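Local coordinates for uncharacterized protein Cgl0159 (PDB 3FOK), which is of unknown function but belongs to the Cgl0159-like family of the TIM-barrel clan, whose fold is shared by many enzymes, at residues L72-V85 with L277-D289. Residues are numbered along the deposited sequence; the frame is centred on the assembly and turned at random.
Sequences LLERMAIALSRPGV and LYPQDGDVAAAVD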
loop_
_atom_site.group_PDB
_atom_site.type_symbol
_atom_site.label_atom_id
_atom_site.label_comp_id
_atom_site.label_asym_id
_atom_site.label_seq_id
_atom_site.Cartn_x
_atom_site.Cartn_y
_atom_site.Cartn_z
ATOM N N LEU A 72 15.302 31.494 -16.193
ATOM C CA LEU A 72 15.943 30.228 -15.868
ATOM C C LEU A 72 16.295 29.539 -17.179
ATOM O O LEU A 72 17.411 29.056 -17.357
ATOM C CB LEU A 72 14.999 29.334 -15.059
ATOM C CG LEU A 72 15.618 28.249 -14.165
ATOM C CD1 LEU A 72 14.545 27.233 -13.808
ATOM C CD2 LEU A 72 16.771 27.553 -14.872
ATOM N N LEU A 73 15.338 29.508 -18.102
ATOM C CA LEU A 73 15.553 28.883 -19.399
ATOM C C LEU A 73 16.647 29.595 -20.191
ATOM O O LEU A 73 17.460 28.944 -20.847
ATOM C CB LEU A 73 14.242 28.853 -20.196
ATOM C CG LEU A 73 13.158 27.904 -19.660
ATOM C CD1 LEU A 73 11.869 28.074 -20.454
ATOM C CD2 LEU A 73 13.650 26.471 -19.744
ATOM N N GLU A 74 16.676 30.924 -20.126
ATOM C CA GLU A 74 17.693 31.693 -20.839
ATOM C C GLU A 74 19.072 31.342 -20.294
ATOM O O GLU A 74 19.997 31.035 -21.048
ATOM C CB GLU A 74 17.460 33.197 -20.668
ATOM C CG GLU A 74 17.214 33.961 -21.967
ATOM C CD GLU A 74 18.322 33.777 -22.993
ATOM O OE1 GLU A 74 19.486 34.135 -22.705
ATOM O OE2 GLU A 74 18.024 33.273 -24.095
ATOM N N ARG A 75 19.206 31.393 -18.974
ATOM C CA ARG A 75 20.471 31.085 -18.327
ATOM C C ARG A 75 20.902 29.664 -18.683
ATOM O O ARG A 75 22.088 29.381 -18.818
ATOM C CB ARG A 75 20.327 31.256 -16.813
ATOM C CG ARG A 75 19.727 32.607 -16.431
ATOM C CD ARG A 75 19.474 32.730 -14.941
ATOM N NE ARG A 75 20.643 33.223 -14.226
ATOM C CZ ARG A 75 20.886 34.507 -13.981
ATOM N NH1 ARG A 75 20.036 35.438 -14.386
ATOM N NH2 ARG A 75 21.988 34.859 -13.333
HETATM N N MSE A 76 19.924 28.777 -18.849
HETATM C CA MSE A 76 20.197 27.391 -19.211
HETATM C C MSE A 76 20.676 27.329 -20.659
HETATM O O MSE A 76 21.657 26.653 -20.972
HETATM C CB MSE A 76 18.935 26.532 -19.050
HETATM C CG MSE A 76 19.024 25.473 -17.957
HETATM SE SE MSE A 76 20.455 24.203 -18.236
HETATM C CE MSE A 76 21.894 25.252 -17.521
ATOM N N ALA A 77 19.972 28.041 -21.536
ATOM C CA ALA A 77 20.315 28.077 -22.952
ATOM C C ALA A 77 21.751 28.553 -23.132
ATOM O O ALA A 77 22.491 28.022 -23.962
ATOM C CB ALA A 77 19.364 28.997 -23.694
ATOM N N ILE A 78 22.140 29.556 -22.350
ATOM C CA ILE A 78 23.492 30.094 -22.421
ATOM C C ILE A 78 24.492 29.009 -22.042
ATOM O O ILE A 78 25.446 28.745 -22.776
ATOM C CB ILE A 78 23.665 31.297 -21.468
ATOM C CG1 ILE A 78 22.826 32.477 -21.968
ATOM C CG2 ILE A 78 25.135 31.683 -21.371
ATOM C CD1 ILE A 78 22.864 33.686 -21.056
ATOM N N ALA A 79 24.268 28.384 -20.890
ATOM C CA ALA A 79 25.148 27.327 -20.414
ATOM C C ALA A 79 25.301 26.228 -21.466
ATOM O O ALA A 79 26.413 25.801 -21.767
ATOM C CB ALA A 79 24.602 26.740 -19.122
ATOM N N LEU A 80 24.183 25.782 -22.033
ATOM C CA LEU A 80 24.198 24.728 -23.043
ATOM C C LEU A 80 24.889 25.126 -24.341
ATOM O O LEU A 80 25.321 24.263 -25.104
ATOM C CB LEU A 80 22.772 24.270 -23.366
ATOM C CG LEU A 80 21.998 23.497 -22.296
ATOM C CD1 LEU A 80 20.624 23.126 -22.839
ATOM C CD2 LEU A 80 22.771 22.242 -21.898
ATOM N N SER A 81 24.987 26.426 -24.600
ATOM C CA SER A 81 25.621 26.895 -25.828
ATOM C C SER A 81 27.139 26.948 -25.707
ATOM O O SER A 81 27.850 26.940 -26.710
ATOM C CB SER A 81 25.096 28.281 -26.200
ATOM O OG SER A 81 25.536 29.253 -25.271
ATOM N N ARG A 82 27.633 27.006 -24.475
ATOM C CA ARG A 82 29.070 27.072 -24.243
ATOM C C ARG A 82 29.725 25.727 -24.518
ATOM O O ARG A 82 29.205 24.680 -24.125
ATOM C CB ARG A 82 29.351 27.485 -22.799
ATOM C CG ARG A 82 28.591 28.721 -22.361
ATOM C CD ARG A 82 28.821 29.872 -23.317
ATOM N NE ARG A 82 30.233 30.227 -23.405
ATOM C CZ ARG A 82 30.709 31.213 -24.159
ATOM N NH1 ARG A 82 29.885 31.943 -24.896
ATOM N NH2 ARG A 82 32.009 31.470 -24.172
ATOM N N PRO A 83 30.870 25.731 -25.213
ATOM C CA PRO A 83 31.535 24.458 -25.495
ATOM C C PRO A 83 31.952 23.812 -24.179
ATOM O O PRO A 83 32.331 24.508 -23.233
ATOM C CB PRO A 83 32.731 24.877 -26.349
ATOM C CG PRO A 83 33.047 26.248 -25.824
ATOM C CD PRO A 83 31.672 26.864 -25.706
ATOM N N GLY A 84 31.861 22.488 -24.111
ATOM C CA GLY A 84 32.244 21.803 -22.891
ATOM C C GLY A 84 31.084 21.281 -22.062
ATOM O O GLY A 84 31.271 20.373 -21.254
ATOM N N VAL A 85 29.892 21.845 -22.240
ATOM C CA VAL A 85 28.733 21.381 -21.477
ATOM C C VAL A 85 28.072 20.208 -22.201
ATOM O O VAL A 85 27.482 20.363 -23.271
ATOM C CB VAL A 85 27.696 22.518 -21.245
ATOM C CG1 VAL A 85 28.369 23.699 -20.576
ATOM C CG2 VAL A 85 27.062 22.940 -22.558
ATOM N N LEU A 277 24.724 28.842 -12.779
ATOM C CA LEU A 277 23.608 29.665 -13.244
ATOM C C LEU A 277 23.458 30.580 -12.041
ATOM O O LEU A 277 23.620 30.123 -10.915
ATOM C CB LEU A 277 22.336 28.832 -13.386
ATOM C CG LEU A 277 22.345 27.540 -14.203
ATOM C CD1 LEU A 277 21.112 26.724 -13.852
ATOM C CD2 LEU A 277 22.387 27.855 -15.691
ATOM N N TYR A 278 23.159 31.855 -12.245
ATOM C CA TYR A 278 23.019 32.763 -11.104
ATOM C C TYR A 278 24.333 32.888 -10.332
ATOM O O TYR A 278 24.372 32.642 -9.124
ATOM C CB TYR A 278 21.953 32.256 -10.126
ATOM C CG TYR A 278 20.651 31.873 -10.766
ATOM C CD1 TYR A 278 19.743 32.843 -11.193
ATOM C CD2 TYR A 278 20.334 30.532 -10.974
ATOM C CE1 TYR A 278 18.553 32.482 -11.813
ATOM C CE2 TYR A 278 19.154 30.163 -11.596
ATOM C CZ TYR A 278 18.268 31.141 -12.014
ATOM O OH TYR A 278 17.105 30.772 -12.647
ATOM N N PRO A 279 25.432 33.237 -11.015
ATOM C CA PRO A 279 26.681 33.363 -10.259
ATOM C C PRO A 279 26.549 34.582 -9.349
ATOM O O PRO A 279 25.599 35.350 -9.477
ATOM C CB PRO A 279 27.727 33.563 -11.351
ATOM C CG PRO A 279 27.131 32.845 -12.528
ATOM C CD PRO A 279 25.690 33.272 -12.464
ATOM N N GLN A 280 27.496 34.758 -8.434
ATOM C CA GLN A 280 27.467 35.884 -7.503
ATOM C C GLN A 280 27.459 37.215 -8.255
ATOM O O GLN A 280 26.908 38.209 -7.780
ATOM C CB GLN A 280 28.675 35.801 -6.564
ATOM C CG GLN A 280 28.589 36.685 -5.330
ATOM C CD GLN A 280 29.290 36.060 -4.134
ATOM O OE1 GLN A 280 29.451 36.692 -3.089
ATOM N NE2 GLN A 280 29.703 34.801 -4.282
ATOM N N ASP A 281 28.073 37.221 -9.433
ATOM C CA ASP A 281 28.133 38.411 -10.270
ATOM C C ASP A 281 27.217 38.185 -11.466
ATOM O O ASP A 281 26.437 37.233 -11.486
ATOM C CB ASP A 281 29.565 38.649 -10.748
ATOM C CG ASP A 281 30.111 37.486 -11.544
ATOM O OD1 ASP A 281 31.301 37.526 -11.922
ATOM O OD2 ASP A 281 29.349 36.528 -11.797
ATOM N N GLY A 282 27.318 39.044 -12.472
ATOM C CA GLY A 282 26.462 38.891 -13.633
ATOM C C GLY A 282 27.144 38.339 -14.871
ATOM O O GLY A 282 27.211 39.033 -15.894
ATOM N N ASP A 283 27.654 37.108 -14.801
ATOM C CA ASP A 283 28.304 36.527 -15.969
ATOM C C ASP A 283 28.257 35.003 -16.018
ATOM O O ASP A 283 29.210 34.321 -15.645
ATOM C CB ASP A 283 29.755 36.990 -16.069
ATOM C CG ASP A 283 30.255 36.988 -17.497
ATOM O OD1 ASP A 283 29.902 36.049 -18.244
ATOM O OD2 ASP A 283 30.999 37.919 -17.873
ATOM N N VAL A 284 27.134 34.491 -16.506
ATOM C CA VAL A 284 26.892 33.061 -16.636
ATOM C C VAL A 284 27.836 32.397 -17.636
ATOM O O VAL A 284 28.385 31.324 -17.368
ATOM C CB VAL A 284 25.440 32.808 -17.089
ATOM C CG1 VAL A 284 25.229 31.333 -17.382
ATOM C CG2 VAL A 284 24.481 33.287 -16.022
ATOM N N ALA A 285 28.012 33.031 -18.792
ATOM C CA ALA A 285 28.883 32.491 -19.826
ATOM C C ALA A 285 30.294 32.283 -19.288
ATOM O O ALA A 285 30.961 31.305 -19.623
ATOM C CB ALA A 285 28.913 33.430 -21.020
ATOM N N ALA A 286 30.739 33.209 -18.446
ATOM C CA ALA A 286 32.074 33.146 -17.865
ATOM C C ALA A 286 32.201 32.027 -16.840
ATOM O O ALA A 286 33.165 31.259 -16.866
ATOM C CB ALA A 286 32.423 34.476 -17.224
ATOM N N ALA A 287 31.233 31.939 -15.934
ATOM C CA ALA A 287 31.260 30.905 -14.911
ATOM C C ALA A 287 31.238 29.516 -15.557
ATOM O O ALA A 287 32.023 28.643 -15.192
ATOM C CB ALA A 287 30.075 31.070 -13.970
ATOM N N VAL A 288 30.349 29.318 -16.526
ATOM C CA VAL A 288 30.242 28.027 -17.191
ATOM C C VAL A 288 31.526 27.628 -17.933
ATOM O O VAL A 288 31.876 26.445 -17.968
ATOM C CB VAL A 288 29.046 28.006 -18.173
ATOM C CG1 VAL A 288 28.936 26.642 -18.837
ATOM C CG2 VAL A 288 27.757 28.324 -17.423
ATOM N N ASP A 289 32.227 28.602 -18.517
ATOM C CA ASP A 289 33.471 28.304 -19.232
ATOM C C ASP A 289 34.551 27.828 -18.270
ATOM O O ASP A 289 35.276 26.876 -18.559
ATOM C CB ASP A 289 33.985 29.534 -19.982
ATOM C CG ASP A 289 33.164 29.854 -21.216
ATOM O OD1 ASP A 289 32.796 28.911 -21.952
ATOM O OD2 ASP A 289 32.900 31.050 -21.463
HETATM O O HOH W 1 33.798 26.698 -22.825
#
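R75 lays its guanidinium over one face of the Y278 ring, the planes only 3° apart and NE 3.2 Å from Y278 CD1, above the border of the ring rather than its centre. Bends at chi3 (88°) and chi4 (91°) bring the group flat over the ring. L72 CG meets the hydroxyl at the ring's edge, 3.3 Å from Y278 OH.

Apolar groups fill the middle, where the axes of the helical segments 72-81 and 284-289 approach to 9.1 Å and cross at -44°. The CD2 branch of L277 lies against the selenomethionine methyl of M76. V284 CG1 touches I78 CG2 at 4.0 Å, while V288 divides its branches, CG2 to A79 CB and CG1 to V85 CG1. On the barrel side, M76 and L277 touch V47, and V85 and V288 touch F45, both on strand 44-48.

At the far end R82 and D289 form a salt bridge. R82 NE donates to D289 OD1 at 3.2 Å, nearly straight and on the syn side, whereas NH2 adds weak bonds to both oxygens. One water joins D289 OD1 to P83 O.

Two outer barrel helices are thus joined by an apolar middle flanked by two arginines, one spread on an aromatic face, the other paired with a carboxylate that probably offsets its charge.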